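Methionine-R-sulfoxide reductase (Neisseria meningitidis, PDB 3MMH) catalyses the reduction of free methionine-R-sulfoxide to methionine, binding this small substrate in the pocket of a GAF-type fold. Local coordinates at residues S61-L66 with C75-F80; R114-V119 with D132-H137. All blocks are in the same frame, centred on the assembly; numbering follows the deposited sequence. Where two conformers were deposited one is given.

Interaction 1. Residues S61-L66 with C75-F80; sequences SDELVL and CTRIPF. With SME (methionine sulfoxide), chain C.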
ATOM      1  N   SER A  61      -6.803 -20.875   3.112  1.00 21.40           N
ATOM      2  CA  SER A  61      -5.851 -21.130   4.175  1.00 21.18           C
ATOM      3  C   SER A  61      -6.360 -20.711   5.554  1.00 19.60           C
ATOM      4  O   SER A  61      -5.694 -20.947   6.554  1.00 21.60           O
ATOM      5  CB  SER A  61      -4.539 -20.389   3.818  1.00 21.78           C
ATOM      6  OG  SER A  61      -4.698 -19.036   3.957  1.00 22.95           O
ATOM      7  N   ASP A  62      -7.560 -20.103   5.652  1.00 18.43           N
ATOM      8  CA  ASP A  62      -8.082 -19.548   6.913  0.70 19.46           C
ATOM      9  C   ASP A  62      -7.056 -18.631   7.577  1.00 17.23           C
ATOM     10  O   ASP A  62      -6.808 -18.659   8.819  1.00 17.12           O
ATOM     11  CB  ASP A  62      -8.534 -20.596   7.875  0.70 21.87           C
ATOM     12  CG  ASP A  62      -9.654 -21.393   7.301  0.70 25.10           C
ATOM     13  OD1 ASP A  62     -10.565 -20.764   6.705  0.70 28.46           O
ATOM     14  OD2 ASP A  62      -9.601 -22.623   7.419  0.70 31.96           O
ATOM     15  N   GLU A  63      -6.503 -17.761   6.729  1.00 14.52           N
ATOM     16  CA  GLU A  63      -5.582 -16.746   7.205  1.00 12.43           C
ATOM     17  C   GLU A  63      -5.977 -15.387   6.657  1.00 12.03           C
ATOM     18  O   GLU A  63      -6.540 -15.279   5.554  1.00 13.63           O
ATOM     19  CB  GLU A  63      -4.143 -17.052   6.697  1.00 13.77           C
ATOM     20  CG  GLU A  63      -3.535 -18.299   7.260  1.00 16.26           C
ATOM     21  CD  GLU A  63      -2.285 -18.769   6.646  1.00 20.87           C
ATOM     22  OE1 GLU A  63      -2.006 -18.537   5.498  1.00 24.47           O
ATOM     23  OE2 GLU A  63      -1.613 -19.566   7.327  1.00 29.17           O
ATOM     24  N   LEU A  64      -5.609 -14.347   7.397  1.00 10.82           N
ATOM     25  CA  LEU A  64      -5.587 -12.979   6.911  1.00 10.84           C
ATOM     26  C   LEU A  64      -4.284 -12.795   6.123  1.00 11.46           C
ATOM     27  O   LEU A  64      -3.215 -13.168   6.619  1.00 13.05           O
ATOM     28  CB  LEU A  64      -5.645 -12.033   8.061  1.00 10.51           C
ATOM     29  CG  LEU A  64      -7.013 -11.893   8.770  1.00 11.75           C
ATOM     30  CD1 LEU A  64      -6.910 -11.220  10.105  1.00 13.36           C
ATOM     31  CD2 LEU A  64      -8.024 -11.149   7.843  1.00 12.75           C
ATOM     32  N   VAL A  65      -4.352 -12.203   4.939  1.00 10.19           N
ATOM     33  CA  VAL A  65      -3.244 -11.970   4.049  0.50  9.43           C
ATOM     34  C   VAL A  65      -3.055 -10.453   3.852  1.00  9.18           C
ATOM     35  O   VAL A  65      -4.010  -9.725   3.573  1.00 10.14           O
ATOM     36  CB  VAL A  65      -3.563 -12.649   2.708  0.50  9.96           C
ATOM     37  CG1 VAL A  65      -2.449 -12.445   1.704  0.50 11.65           C
ATOM     38  CG2 VAL A  65      -3.729 -14.191   2.936  0.50  8.39           C
ATOM     39  N   LEU A  66      -1.841  -9.964   3.989  1.00  9.30           N
ATOM     40  CA  LEU A  66      -1.510  -8.590   3.903  1.00  9.91           C
ATOM     41  C   LEU A  66      -1.945  -7.994   2.599  1.00  9.31           C
ATOM     42  O   LEU A  66      -1.717  -8.561   1.531  1.00  9.99           O
ATOM     43  CB  LEU A  66       0.012  -8.425   4.070  1.00 10.76           C
ATOM     44  CG  LEU A  66       0.596  -6.996   4.110  1.00 11.02           C
ATOM     45  CD1 LEU A  66       0.019  -6.229   5.279  1.00 11.53           C
ATOM     46  CD2 LEU A  66       2.144  -7.217   4.184  1.00 13.66           C
ATOM     47  N   CYS A  75       4.177  -8.604   8.683  1.00 13.76           N
ATOM     48  CA  CYS A  75       3.825 -10.032   8.520  0.60 12.79           C
ATOM     49  C   CYS A  75       2.886 -10.204   7.392  1.00 12.41           C
ATOM     50  O   CYS A  75       1.908  -9.458   7.321  1.00 13.16           O
ATOM     51  CB  CYS A  75       3.134 -10.623   9.770  0.60 13.44           C
ATOM     52  SG  CYS A  75       4.008 -10.333  11.374  0.60 16.45           S
ATOM     53  N   THR A  76       3.041 -11.197   6.523  1.00 11.91           N
ATOM     54  CA  THR A  76       2.124 -11.386   5.422  1.00 12.26           C
ATOM     55  C   THR A  76       0.882 -12.178   5.733  1.00 12.17           C
ATOM     56  O   THR A  76      -0.076 -12.035   5.021  1.00 13.68           O
ATOM     57  CB  THR A  76       2.776 -11.869   4.134  1.00 13.08           C
ATOM     58  OG1 THR A  76       3.239 -13.198   4.366  1.00 14.89           O
ATOM     59  CG2 THR A  76       3.929 -10.934   3.687  1.00 15.30           C
ATOM     60  N   ARG A  77       0.934 -12.969   6.782  1.00 11.95           N
ATOM     61  CA  ARG A  77      -0.099 -13.912   7.135  1.00 12.72           C
ATOM     62  C   ARG A  77      -0.395 -13.952   8.600  1.00 12.74           C
ATOM     63  O   ARG A  77       0.473 -14.062   9.360  1.00 16.40           O
ATOM     64  CB  ARG A  77       0.219 -15.325   6.612  1.00 16.62           C
ATOM     65  CG  ARG A  77       0.048 -15.390   5.102  1.00 21.02           C
ATOM     66  CD  ARG A  77       0.344 -16.658   4.423  1.00 25.10           C
ATOM     67  NE  ARG A  77       0.094 -16.447   2.989  1.00 25.38           N
ATOM     68  CZ  ARG A  77      -0.990 -16.733   2.273  1.00 20.63           C
ATOM     69  NH1 ARG A  77      -2.043 -17.301   2.817  1.00 21.08           N
ATOM     70  NH2 ARG A  77      -0.984 -16.470   0.977  1.00 22.83           N
ATOM     71  N   ILE A  78      -1.662 -13.863   8.967  1.00 12.22           N
ATOM     72  CA  ILE A  78      -2.116 -13.959  10.367  0.50 12.46           C
ATOM     73  C   ILE A  78      -3.212 -15.058  10.412  1.00 12.81           C
ATOM     74  O   ILE A  78      -4.260 -14.907   9.810  1.00 13.53           O
ATOM     75  CB  ILE A  78      -2.632 -12.600  10.900  0.50 12.83           C
ATOM     76  CG1 ILE A  78      -1.516 -11.533  10.836  0.50 13.23           C
ATOM     77  CG2 ILE A  78      -3.082 -12.755  12.360  0.50 14.12           C
ATOM     78  CD1 ILE A  78      -2.003 -10.171  11.128  0.50 11.22           C
ATOM     79  N   PRO A  79      -2.973 -16.135  11.150  1.00 13.31           N
ATOM     80  CA  PRO A  79      -3.988 -17.158  11.265  1.00 14.33           C
ATOM     81  C   PRO A  79      -5.279 -16.652  11.912  1.00 13.58           C
ATOM     82  O   PRO A  79      -5.227 -15.856  12.863  1.00 12.57           O
ATOM     83  CB  PRO A  79      -3.330 -18.249  12.106  1.00 14.75           C
ATOM     84  CG  PRO A  79      -1.897 -17.988  11.996  1.00 17.33           C
ATOM     85  CD  PRO A  79      -1.733 -16.521  11.850  1.00 15.16           C
ATOM     86  N   PHE A  80      -6.403 -17.283  11.521  1.00 14.02           N
ATOM     87  CA  PHE A  80      -7.658 -17.064  12.248  1.00 14.42           C
ATOM     88  C   PHE A  80      -7.424 -17.183  13.759  1.00 13.01           C
ATOM     89  O   PHE A  80      -6.827 -18.147  14.209  1.00 14.66           O
ATOM     90  CB  PHE A  80      -8.685 -18.140  11.835  1.00 15.05           C
ATOM     91  CG  PHE A  80      -9.976 -18.040  12.548  1.00 14.98           C
ATOM     92  CD1 PHE A  80     -10.904 -17.116  12.176  1.00 18.64           C
ATOM     93  CD2 PHE A  80     -10.231 -18.826  13.670  1.00 17.99           C
ATOM     94  CE1 PHE A  80     -12.076 -16.990  12.839  1.00 20.60           C
ATOM     95  CE2 PHE A  80     -11.385 -18.683  14.386  1.00 20.50           C
ATOM     96  CZ  PHE A  80     -12.347 -17.769  13.998  1.00 20.93           C
TER
HETATM   97  N   SME C 168      -0.396  -6.473  15.583  1.00 13.70           N
HETATM   98  CA  SME C 168      -1.218  -7.298  14.666  1.00 13.31           C
HETATM   99  CB  SME C 168      -0.419  -7.836  13.460  1.00 14.55           C
HETATM  100  CG  SME C 168      -0.316  -6.888  12.255  1.00 14.03           C
HETATM  101  S   SME C 168       0.900  -5.651  12.466  1.00 20.21           S
HETATM  102  OE  SME C 168       1.032  -4.952  13.731  1.00 26.51           O
HETATM  103  CE  SME C 168       0.667  -4.741  10.996  1.00 14.89           C
HETATM  104  C   SME C 168      -1.906  -8.397  15.427  1.00 13.49           C
HETATM  105  O   SME C 168      -2.706  -9.110  14.806  1.00 13.58           O
HETATM  106  OXT SME C 168      -1.671  -8.534  16.689  1.00 14.17           O
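Arg77 and Glu63 meet diagonally on one face of the two antiparallel strands, two residues out of register, since Arg77 is paired with Val65 and Glu63 with Pro79. With CG anti to its carbonyl carbon (chi1 -72°) and the chain extended from CG to NE, Arg77 crosses the Glu63 side chain at about a right angle and meets it with the edge of its guanidinium: NH1 makes a salt bridge of 3.0 Å to Glu63 OE1, received nearly along the carboxylate C-O axis. Over one guanidinium face, offset toward the rim, lies Val65 CG2, 3.5 Å from Arg77 NH1. Arg77 NE turns to a second acid, Glu29 of the second subunit, and this face of the hairpin thus reaches the dimer interface. The hairpin of strands 63-70 and 77-79 lies at one edge of the chain's antiparallel GAF sheet, 77-79 outermost. Its hydrogen-bonded pair is Leu64 with Ile78, joined by Leu64 N to Ile78 O at 2.8 Å and Ile78 N to Leu64 O at 2.9 Å. Beyond it, Leu66 N binds Thr76 O. On the other face Leu64 packs on Cys85 and Trp89 of helix 83-91, while Ile78 CD1 comes within 3.7 Å of CB of the bound methionine sulfoxide.

Interaction 2. Residues R114-V119 with D132-H137; sequences RSEIVV and DADSEH. With SME (methionine sulfoxide), chain C; ACT (acetate ion), chain M.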
ATOM      1  N   ARG A 114       3.160   0.147  20.068  1.00 15.42           N
ATOM      2  CA  ARG A 114       2.674   0.146  21.439  1.00 15.47           C
ATOM      3  C   ARG A 114       1.165   0.115  21.630  1.00 14.58           C
ATOM      4  O   ARG A 114       0.693  -0.317  22.699  1.00 16.21           O
ATOM      5  CB  ARG A 114       3.294   1.289  22.248  1.00 17.05           C
ATOM      6  CG  ARG A 114       4.865   1.228  22.274  1.00 21.79           C
ATOM      7  CD  ARG A 114       5.514   2.098  23.300  1.00 26.35           C
ATOM      8  NE  ARG A 114       5.233   1.522  24.628  1.00 29.00           N
ATOM      9  CZ  ARG A 114       5.549   2.150  25.766  0.60 28.10           C
ATOM     10  NH1 ARG A 114       6.071   3.361  25.727  0.60 28.96           N
ATOM     11  NH2 ARG A 114       5.265   1.561  26.896  0.60 28.89           N
ATOM     12  N   SER A 115       0.397   0.545  20.655  1.00 13.18           N
ATOM     13  CA  SER A 115      -1.045   0.484  20.755  1.00 12.66           C
ATOM     14  C   SER A 115      -1.626   0.212  19.382  1.00 11.03           C
ATOM     15  O   SER A 115      -0.914   0.383  18.382  1.00 11.81           O
ATOM     16  CB  SER A 115      -1.632   1.754  21.376  1.00 13.08           C
ATOM     17  OG  SER A 115      -1.424   2.915  20.594  1.00 14.02           O
ATOM     18  N   GLU A 116      -2.845  -0.270  19.285  1.00 10.83           N
ATOM     19  CA  GLU A 116      -3.418  -0.764  18.044  1.00 10.54           C
ATOM     20  C   GLU A 116      -4.937  -0.711  18.082  1.00 10.59           C
ATOM     21  O   GLU A 116      -5.566  -0.802  19.165  1.00 12.19           O
ATOM     22  CB  GLU A 116      -2.959  -2.218  17.872  1.00 11.27           C
ATOM     23  CG  GLU A 116      -3.390  -2.960  16.640  1.00 11.60           C
ATOM     24  CD  GLU A 116      -2.725  -4.253  16.401  1.00 11.55           C
ATOM     25  OE1 GLU A 116      -2.035  -4.791  17.246  1.00 14.87           O
ATOM     26  OE2 GLU A 116      -2.933  -4.879  15.306  1.00 13.80           O
ATOM     27  N   ILE A 117      -5.533  -0.666  16.919  1.00  9.70           N
ATOM     28  CA  ILE A 117      -6.989  -0.893  16.751  1.00  9.84           C
ATOM     29  C   ILE A 117      -7.197  -1.739  15.487  1.00  8.81           C
ATOM     30  O   ILE A 117      -6.499  -1.517  14.496  1.00  9.45           O
ATOM     31  CB  ILE A 117      -7.771   0.409  16.625  1.00  9.95           C
ATOM     32  CG1 ILE A 117      -9.272   0.152  16.597  1.00 10.72           C
ATOM     33  CG2 ILE A 117      -7.300   1.276  15.486  1.00 11.40           C
ATOM     34  CD1 ILE A 117     -10.142   1.432  16.772  1.00 13.13           C
ATOM     35  N   VAL A 118      -8.092  -2.693  15.567  1.00  9.08           N
ATOM     36  CA  VAL A 118      -8.500  -3.505  14.444  1.00  9.01           C
ATOM     37  C   VAL A 118      -9.996  -3.420  14.258  1.00  9.24           C
ATOM     38  O   VAL A 118     -10.728  -3.702  15.207  1.00 10.82           O
ATOM     39  CB  VAL A 118      -8.044  -4.958  14.584  1.00  9.68           C
ATOM     40  CG1 VAL A 118      -8.499  -5.774  13.359  1.00 11.54           C
ATOM     41  CG2 VAL A 118      -6.520  -5.026  14.788  1.00 12.28           C
ATOM     42  N   VAL A 119     -10.452  -3.107  13.059  1.00  9.41           N
ATOM     43  CA  VAL A 119     -11.865  -3.026  12.729  1.00 10.39           C
ATOM     44  C   VAL A 119     -12.168  -4.039  11.588  1.00  9.74           C
ATOM     45  O   VAL A 119     -11.614  -3.915  10.502  1.00 10.18           O
ATOM     46  CB  VAL A 119     -12.279  -1.612  12.289  1.00 10.12           C
ATOM     47  CG1 VAL A 119     -13.761  -1.573  11.875  1.00 12.51           C
ATOM     48  CG2 VAL A 119     -11.941  -0.618  13.325  1.00 12.07           C
ATOM     49  N   ASP A 132      -6.335  -2.418  10.120  1.00  8.90           N
ATOM     50  CA  ASP A 132      -5.468  -2.410  11.284  1.00  8.87           C
ATOM     51  C   ASP A 132      -4.669  -1.105  11.300  1.00  9.05           C
ATOM     52  O   ASP A 132      -4.114  -0.695  10.281  1.00  9.65           O
ATOM     53  CB  ASP A 132      -4.464  -3.589  11.196  1.00 10.52           C
ATOM     54  CG  ASP A 132      -3.541  -3.633  12.347  1.00 12.07           C
ATOM     55  OD1 ASP A 132      -3.987  -3.571  13.451  1.00 13.30           O
ATOM     56  OD2 ASP A 132      -2.353  -3.872  12.162  1.00 20.31           O
ATOM     57  N   ALA A 133      -4.585  -0.493  12.467  1.00  8.61           N
ATOM     58  CA  ALA A 133      -3.786   0.707  12.673  1.00  8.04           C
ATOM     59  C   ALA A 133      -2.955   0.542  13.960  1.00  9.10           C
ATOM     60  O   ALA A 133      -3.478   0.015  14.945  1.00  9.66           O
ATOM     61  CB  ALA A 133      -4.559   1.974  12.712  1.00 10.11           C
ATOM     62  N   ASP A 134      -1.711   1.013  13.879  0.50  8.69           N
ATOM     63  CA  ASP A 134      -0.769   0.830  14.965  0.50  8.78           C
ATOM     64  C   ASP A 134      -0.046   2.152  15.241  0.50  7.40           C
ATOM     65  O   ASP A 134       0.140   2.961  14.347  0.50  6.44           O
ATOM     66  CB  ASP A 134       0.226  -0.342  14.662  0.50  9.90           C
ATOM     67  CG  ASP A 134      -0.471  -1.627  14.326  0.50 11.37           C
ATOM     68  OD1 ASP A 134      -0.666  -2.426  15.251  0.50 10.44           O
ATOM     69  OD2 ASP A 134      -0.816  -1.789  13.116  0.50 11.36           O
ATOM     70  N   SER A 135       0.331   2.353  16.488  1.00 10.01           N
ATOM     71  CA  SER A 135       1.025   3.568  16.936  1.00 10.55           C
ATOM     72  C   SER A 135       2.217   3.184  17.809  1.00 11.59           C
ATOM     73  O   SER A 135       2.157   2.216  18.554  1.00 12.83           O
ATOM     74  CB  SER A 135       0.084   4.413  17.741  1.00 11.36           C
ATOM     75  OG  SER A 135       0.757   5.594  18.203  1.00 13.02           O
ATOM     76  N   GLU A 136       3.261   3.975  17.705  1.00 13.40           N
ATOM     77  CA  GLU A 136       4.365   3.921  18.670  1.00 15.22           C
ATOM     78  C   GLU A 136       4.033   4.519  20.016  1.00 15.74           C
ATOM     79  O   GLU A 136       4.831   4.347  20.945  1.00 20.97           O
ATOM     80  CB  GLU A 136       5.581   4.659  18.106  1.00 16.59           C
ATOM     81  CG  GLU A 136       6.184   3.959  16.960  1.00 19.63           C
ATOM     82  CD  GLU A 136       7.575   4.538  16.620  1.00 25.86           C
ATOM     83  OE1 GLU A 136       8.553   4.122  17.224  1.00 30.30           O
ATOM     84  OE2 GLU A 136       7.635   5.362  15.671  1.00 26.71           O
ATOM     85  N   HIS A 137       2.901   5.219  20.167  1.00 16.55           N
ATOM     86  CA  HIS A 137       2.480   5.855  21.442  1.00 16.07           C
ATOM     87  C   HIS A 137       1.538   4.878  22.149  1.00 17.24           C
ATOM     88  O   HIS A 137       0.825   4.119  21.460  1.00 18.92           O
ATOM     89  CB  HIS A 137       1.745   7.184  21.175  1.00 16.94           C
ATOM     90  CG  HIS A 137       2.511   8.101  20.301  1.00 22.49           C
ATOM     91  ND1 HIS A 137       3.868   8.295  20.432  1.00 28.47           N
ATOM     92  CD2 HIS A 137       2.124   8.830  19.233  1.00 22.94           C
ATOM     93  CE1 HIS A 137       4.277   9.153  19.507  1.00 28.54           C
ATOM     94  NE2 HIS A 137       3.244   9.462  18.746  1.00 29.12           N
TER
HETATM   95  N   SME C 168      -0.396  -6.473  15.583  1.00 13.70           N
HETATM   96  CA  SME C 168      -1.218  -7.298  14.666  1.00 13.31           C
HETATM   97  CB  SME C 168      -0.419  -7.836  13.460  1.00 14.55           C
HETATM   98  CG  SME C 168      -0.316  -6.888  12.255  1.00 14.03           C
HETATM   99  S   SME C 168       0.900  -5.651  12.466  1.00 20.21           S
HETATM  100  OE  SME C 168       1.032  -4.952  13.731  1.00 26.51           O
HETATM  101  CE  SME C 168       0.667  -4.741  10.996  1.00 14.89           C
HETATM  102  C   SME C 168      -1.906  -8.397  15.427  1.00 13.49           C
HETATM  103  O   SME C 168      -2.706  -9.110  14.806  1.00 13.58           O
HETATM  104  OXT SME C 168      -1.671  -8.534  16.689  1.00 14.17           O
HETATM  105  C   ACT M 178       2.491   7.099  15.726  0.90 19.78           C
HETATM  106  O   ACT M 178       3.404   6.278  16.043  0.90 19.42           O
HETATM  107  OXT ACT M 178       1.258   6.916  15.943  0.90 18.10           O
HETATM  108  CH3 ACT M 178       2.983   8.417  15.185  0.90 20.20           C
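Glu116 and Asp132 both carry CG anti to the backbone N (chi1 -179° and 179°), and the Glu116 chain runs on extended, which brings its carboxylate against that of Asp132 from the neighbouring strand. The two side chains cross at about a right angle with their carboxylate planes 54° apart, and Glu116 OE2 stands 2.5 Å from Asp132 OD1. Asp134, directly paired with Glu116, has CG anti to its carbonyl carbon instead; in the conformer described it runs alongside Glu116, the two pointing the same way. Glu116 receives the amino group of methionine sulfoxide, whose N donates to OE1 at 2.9 Å and more weakly to OE2. Val118 CG2 lies against Asp132 OD1 at 3.2 Å and borders the acids on this face. On the opposite face, Ile117 CG2 touches Ala133 CB, and Ile117 packs on Leu149 of helix 143-165. Backbone bonds in both directions join Ile117 to Ala133 and Ser115 to Ser135. At the strand end a classic beta bulge sets Arg114 N (2.8 Å) and Ser115 N (3.2 Å) on the one carbonyl oxygen of Ser135. Ser115 OG donates to His137 O at 2.7 Å and accepts from Gln140 N; Ser135 OG accepts from His137 N, 2.9 Å away, in an ST turn. The whole is an antiparallel hairpin of strands 115-123 and 126-135 in the GAF sheet, one face packed on helix 143-165, the other, beside helix 83-91, lining the substrate pocket with three acids.

How the interactions relate
Interactions 1 and 2 are two hairpins of one antiparallel sheet, met in succession along the chain and separated in the sheet by strand 51-58, which lies between strands 63-70 and 126-135. Their centres are 18 Å apart and their nearest atoms about 6 Å, without touching; methionine sulfoxide bridges them. Interaction 1 offers it an apolar wall, Ile78, whereas interaction 2 offers the acids, with Asp132 OD2 3.4 Å from the ligand methyl carbon CE. Val84 N, Cys85 N and Ile107 O also hydrogen-bond to the ligand. Cys75, at the start of segment 75-80, is disulfide-bonded to Cys109, itself a pocket residue, consistent with an oxidised state of the enzyme.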